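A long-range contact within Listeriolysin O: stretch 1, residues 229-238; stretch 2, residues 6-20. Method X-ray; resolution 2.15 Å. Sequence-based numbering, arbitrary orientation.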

# COMPACT_ATOMS: atom_id res chain seq x y z
N SER A 229 22.12 26.77 20.70
CA SER A 229 23.34 26.30 21.35
C SER A 229 23.10 25.42 22.58
O SER A 229 24.02 24.79 23.08
CB SER A 229 24.22 27.49 21.75
OG SER A 229 23.53 28.36 22.64
N ARG A 230 21.85 25.37 23.05
CA ARG A 230 21.53 24.63 24.27
C ARG A 230 21.83 23.13 24.20
O ARG A 230 22.14 22.51 25.21
CB ARG A 230 20.07 24.84 24.69
CG ARG A 230 19.89 25.80 25.86
CD ARG A 230 20.73 25.39 27.06
NE ARG A 230 19.97 24.64 28.06
CZ ARG A 230 20.08 23.33 28.27
NH1 ARG A 230 20.93 22.60 27.55
NH2 ARG A 230 19.35 22.74 29.21
N PHE A 231 21.75 22.56 23.00
CA PHE A 231 21.95 21.12 22.84
C PHE A 231 23.43 20.73 22.78
O PHE A 231 23.77 19.56 22.95
CB PHE A 231 21.21 20.60 21.60
CG PHE A 231 19.76 20.29 21.85
CD1 PHE A 231 19.25 20.29 23.14
CD2 PHE A 231 18.91 19.99 20.80
CE1 PHE A 231 17.92 20.00 23.38
CE2 PHE A 231 17.57 19.70 21.03
CZ PHE A 231 17.08 19.70 22.33
N PHE A 232 24.29 21.71 22.55
CA PHE A 232 25.72 21.43 22.41
C PHE A 232 26.46 21.54 23.73
O PHE A 232 26.10 22.34 24.59
CB PHE A 232 26.34 22.37 21.38
CG PHE A 232 25.75 22.23 20.01
CD1 PHE A 232 26.12 21.18 19.19
CD2 PHE A 232 24.82 23.15 19.55
CE1 PHE A 232 25.57 21.05 17.92
CE2 PHE A 232 24.27 23.02 18.29
CZ PHE A 232 24.65 21.97 17.48
N GLY A 233 27.50 20.72 23.89
CA GLY A 233 28.37 20.79 25.05
C GLY A 233 29.09 22.13 25.10
O GLY A 233 29.24 22.79 24.07
N LYS A 234 29.55 22.51 26.28
CA LYS A 234 30.16 23.82 26.48
C LYS A 234 31.49 23.99 25.76
O LYS A 234 32.00 25.10 25.65
CB LYS A 234 30.34 24.10 27.97
CG LYS A 234 31.27 23.13 28.68
CD LYS A 234 31.25 23.36 30.18
CE LYS A 234 32.18 22.39 30.90
NZ LYS A 234 32.12 22.55 32.39
N ALA A 235 32.06 22.88 25.28
CA ALA A 235 33.34 22.93 24.59
C ALA A 235 33.18 23.04 23.07
O ALA A 235 34.16 23.20 22.35
CB ALA A 235 34.19 21.72 24.94
N VAL A 236 31.94 22.94 22.59
CA VAL A 236 31.68 23.00 21.16
C VAL A 236 31.73 24.45 20.67
O VAL A 236 31.25 25.36 21.34
CB VAL A 236 30.31 22.38 20.80
CG1 VAL A 236 30.10 22.38 19.29
CG2 VAL A 236 30.21 20.96 21.35
N THR A 237 32.34 24.65 19.50
CA THR A 237 32.44 25.97 18.90
C THR A 237 31.81 26.00 17.50
O THR A 237 31.52 24.95 16.93
CB THR A 237 33.90 26.45 18.80
OG1 THR A 237 34.65 25.56 17.96
CG2 THR A 237 34.54 26.48 20.18
N LYS A 238 31.61 27.20 16.98
CA LYS A 238 31.09 27.39 15.63
C LYS A 238 32.04 26.78 14.61
O LYS A 238 31.60 26.19 13.62
CB LYS A 238 30.89 28.88 15.35
CG LYS A 238 30.71 29.23 13.88
CD LYS A 238 30.50 30.73 13.69
CE LYS A 238 31.61 31.54 14.32
NZ LYS A 238 31.40 33.00 14.18
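Stretch 2, residues 6-20: SPPASPKTPIEKKHA

Stretch 2 begins as an extended segment and becomes a helix at Pro14, which runs through Ala20 and continues later in the chain. Stretch 1 is mostly loop. It starts with helical backbone angles at 229-231, passes through a type I beta turn from Gly233 to Val236, and reaches Thr237, the N-cap of a further helix. The two run broadly in the same sense: Arg230 meets Pro7, Lys234 CA is 5.9 Å from Glu16 CA, and Thr237 CA is 5.6 Å from His19 CA. The contact buries 554 Å² with both sides summed and joins residues at least 209 positions apart.

Ser6 makes no close contact. Pro7 meets the end of the Arg230 side chain. Arg230 NH2 donates a hydrogen bond to Pro7 O at 3.3 Å. The carbonyl lies at the edge of the guanidinium, near its plane, where an N-H can point at it. Pro8 turns its CB away, but its O lies 3.9 Å from Arg230 NH2. Between Pro7 and Ser10 the backbone keeps phi near -70° and psi near 150°, an extended conformation.

Pro11 also has its CB directed away and makes its approach through the backbone. Pro11 O is 4.3 Å from Lys234 CD. Water 1 donates to Pro11 O at 3.0 Å and to Glu16 OE1 at 2.6 Å. It accepts a weak bond from Lys234 NZ at 3.4 Å, so the lysine is tied to both residues through solvent.

Lys12 points its CB sideways, but its long chain brings the amino end nearer stretch 1. Lys12 CE is 4.3 Å from Lys234 CB. Water 5 accepts from Lys12 NZ at 3.0 Å and donates to Ser229 O at 2.9 Å. Water 4 accepts weakly from Lys12 NZ at 3.2 Å and donates to Ser229 OG at 2.8 Å.

Thr13 is the N-cap of the helix and does not touch stretch 1. Thr13 OG1 accepts a weak bond from Glu16 N at 3.4 Å. Thr13 N donates to Glu16 OE1 at 2.9 Å.

Glu16 points toward stretch 1 and packs on Lys234. Glu16 CG is 3.6 Å from Lys234 O, and Glu16 OE2 is 3.6 Å from Lys234 CD. The charged ends stay farther apart: Lys234 NZ to Glu16 OE2 is 4.6 Å, beyond a salt bridge.

One turn on, His19 faces the end of stretch 1. Thr237 CG2 lies over one face of its ring, 3.8 Å from the His19 ring centroid and 13° off the normal, a CH-pi contact. Water 6 donates to His19 O at 3.0 Å and accepts from Lys238 N at 2.8 Å. His19 ND1 is buried without a partner in the model.

Ala20 breaks that order and returns to the start of stretch 1, with Ala20 CA 5.5 Å from Ser229 CA. Ala20 O is 3.3 Å from Ser229 CB, and Ala20 CB is 3.8 Å from Ser229 OG.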

# COMPACT_ATOMS: atom_id res chain seq x y z
N SER A 6 12.63 22.95 29.35
CA SER A 6 14.08 22.81 29.27
C SER A 6 14.71 22.74 30.66
O SER A 6 14.24 23.39 31.59
CB SER A 6 14.69 23.97 28.48
OG SER A 6 14.18 24.02 27.16
N PRO A 7 15.77 21.93 30.80
CA PRO A 7 16.51 21.82 32.06
C PRO A 7 17.20 23.15 32.38
O PRO A 7 17.34 23.98 31.48
CB PRO A 7 17.57 20.76 31.76
CG PRO A 7 17.05 20.01 30.58
CD PRO A 7 16.29 21.01 29.78
N PRO A 8 17.63 23.34 33.64
CA PRO A 8 18.36 24.57 33.98
C PRO A 8 19.66 24.67 33.20
O PRO A 8 20.28 23.65 32.89
CB PRO A 8 18.65 24.40 35.48
CG PRO A 8 18.55 22.94 35.74
CD PRO A 8 17.48 22.45 34.81
N ALA A 9 20.07 25.89 32.88
CA ALA A 9 21.29 26.11 32.10
C ALA A 9 22.54 25.69 32.87
O ALA A 9 22.67 25.95 34.07
CB ALA A 9 21.39 27.58 31.68
N SER A 10 23.47 25.03 32.17
CA SER A 10 24.72 24.60 32.77
C SER A 10 25.67 25.78 32.96
O SER A 10 25.69 26.69 32.13
CB SER A 10 25.39 23.53 31.90
OG SER A 10 24.52 22.43 31.71
N PRO A 11 26.46 25.77 34.05
CA PRO A 11 27.41 26.85 34.33
C PRO A 11 28.47 27.00 33.24
O PRO A 11 28.99 25.99 32.75
CB PRO A 11 28.06 26.42 35.65
CG PRO A 11 27.86 24.94 35.71
CD PRO A 11 26.53 24.70 35.06
N LYS A 12 28.79 28.23 32.86
CA LYS A 12 29.74 28.48 31.79
C LYS A 12 30.72 29.61 32.10
O LYS A 12 30.36 30.62 32.70
CB LYS A 12 29.00 28.78 30.48
CG LYS A 12 28.34 27.56 29.84
CD LYS A 12 27.60 27.94 28.56
CE LYS A 12 26.99 26.72 27.89
NZ LYS A 12 26.16 27.08 26.71
N THR A 13 31.97 29.43 31.68
CA THR A 13 32.99 30.48 31.78
C THR A 13 32.68 31.55 30.74
O THR A 13 31.94 31.29 29.79
CB THR A 13 34.40 29.91 31.53
OG1 THR A 13 34.48 29.38 30.20
CG2 THR A 13 34.72 28.81 32.53
N PRO A 14 33.24 32.77 30.91
CA PRO A 14 33.03 33.86 29.95
C PRO A 14 33.23 33.46 28.48
O PRO A 14 32.42 33.86 27.65
CB PRO A 14 34.07 34.89 30.38
CG PRO A 14 34.15 34.71 31.86
CD PRO A 14 33.98 33.23 32.10
N ILE A 15 34.27 32.70 28.17
CA ILE A 15 34.52 32.32 26.78
C ILE A 15 33.55 31.23 26.30
O ILE A 15 33.25 31.15 25.11
CB ILE A 15 35.99 31.88 26.55
CG1 ILE A 15 36.32 31.88 25.05
CG2 ILE A 15 36.27 30.52 27.17
CD1 ILE A 15 37.76 31.53 24.73
N GLU A 16 33.07 30.42 27.23
CA GLU A 16 32.09 29.39 26.90
C GLU A 16 30.75 30.04 26.53
O GLU A 16 30.03 29.56 25.66
CB GLU A 16 31.93 28.39 28.04
CG GLU A 16 33.08 27.40 28.15
CD GLU A 16 33.07 26.60 29.45
OE1 GLU A 16 32.22 26.88 30.32
OE2 GLU A 16 33.92 25.70 29.59
N LYS A 17 30.43 31.14 27.21
CA LYS A 17 29.23 31.90 26.90
C LYS A 17 29.36 32.58 25.55
O LYS A 17 28.40 32.65 24.78
CB LYS A 17 28.96 32.94 27.99
CG LYS A 17 28.64 32.34 29.35
CD LYS A 17 28.29 33.44 30.34
CE LYS A 17 27.93 32.86 31.70
NZ LYS A 17 27.61 33.93 32.67
N LYS A 18 30.56 33.08 25.27
CA LYS A 18 30.85 33.68 23.98
C LYS A 18 30.72 32.66 22.85
O LYS A 18 30.15 32.96 21.80
CB LYS A 18 32.26 34.30 23.98
CG LYS A 18 32.61 35.03 22.69
CD LYS A 18 34.07 35.47 22.68
CE LYS A 18 34.44 36.13 21.35
NZ LYS A 18 35.90 36.41 21.25
N HIS A 19 31.22 31.45 23.06
CA HIS A 19 31.12 30.40 22.05
C HIS A 19 29.67 29.99 21.81
O HIS A 19 29.27 29.73 20.68
CB HIS A 19 31.96 29.18 22.44
CG HIS A 19 33.44 29.41 22.40
ND1 HIS A 19 34.02 30.33 21.55
CD2 HIS A 19 34.45 28.85 23.10
CE1 HIS A 19 35.33 30.32 21.74
NE2 HIS A 19 35.61 29.43 22.67
N ALA A 20 28.89 29.92 22.89
CA ALA A 20 27.47 29.57 22.78
C ALA A 20 26.72 30.61 21.97
O ALA A 20 25.89 30.28 21.13
CB ALA A 20 26.85 29.41 24.17
O HOH W 1 31.97 25.91 32.69
O HOH W 2 29.37 27.07 25.57
O HOH W 3 26.88 25.65 23.78
O HOH W 4 23.43 27.98 25.38
O HOH W 5 24.57 24.62 25.91
O HOH W 6 31.62 29.28 18.88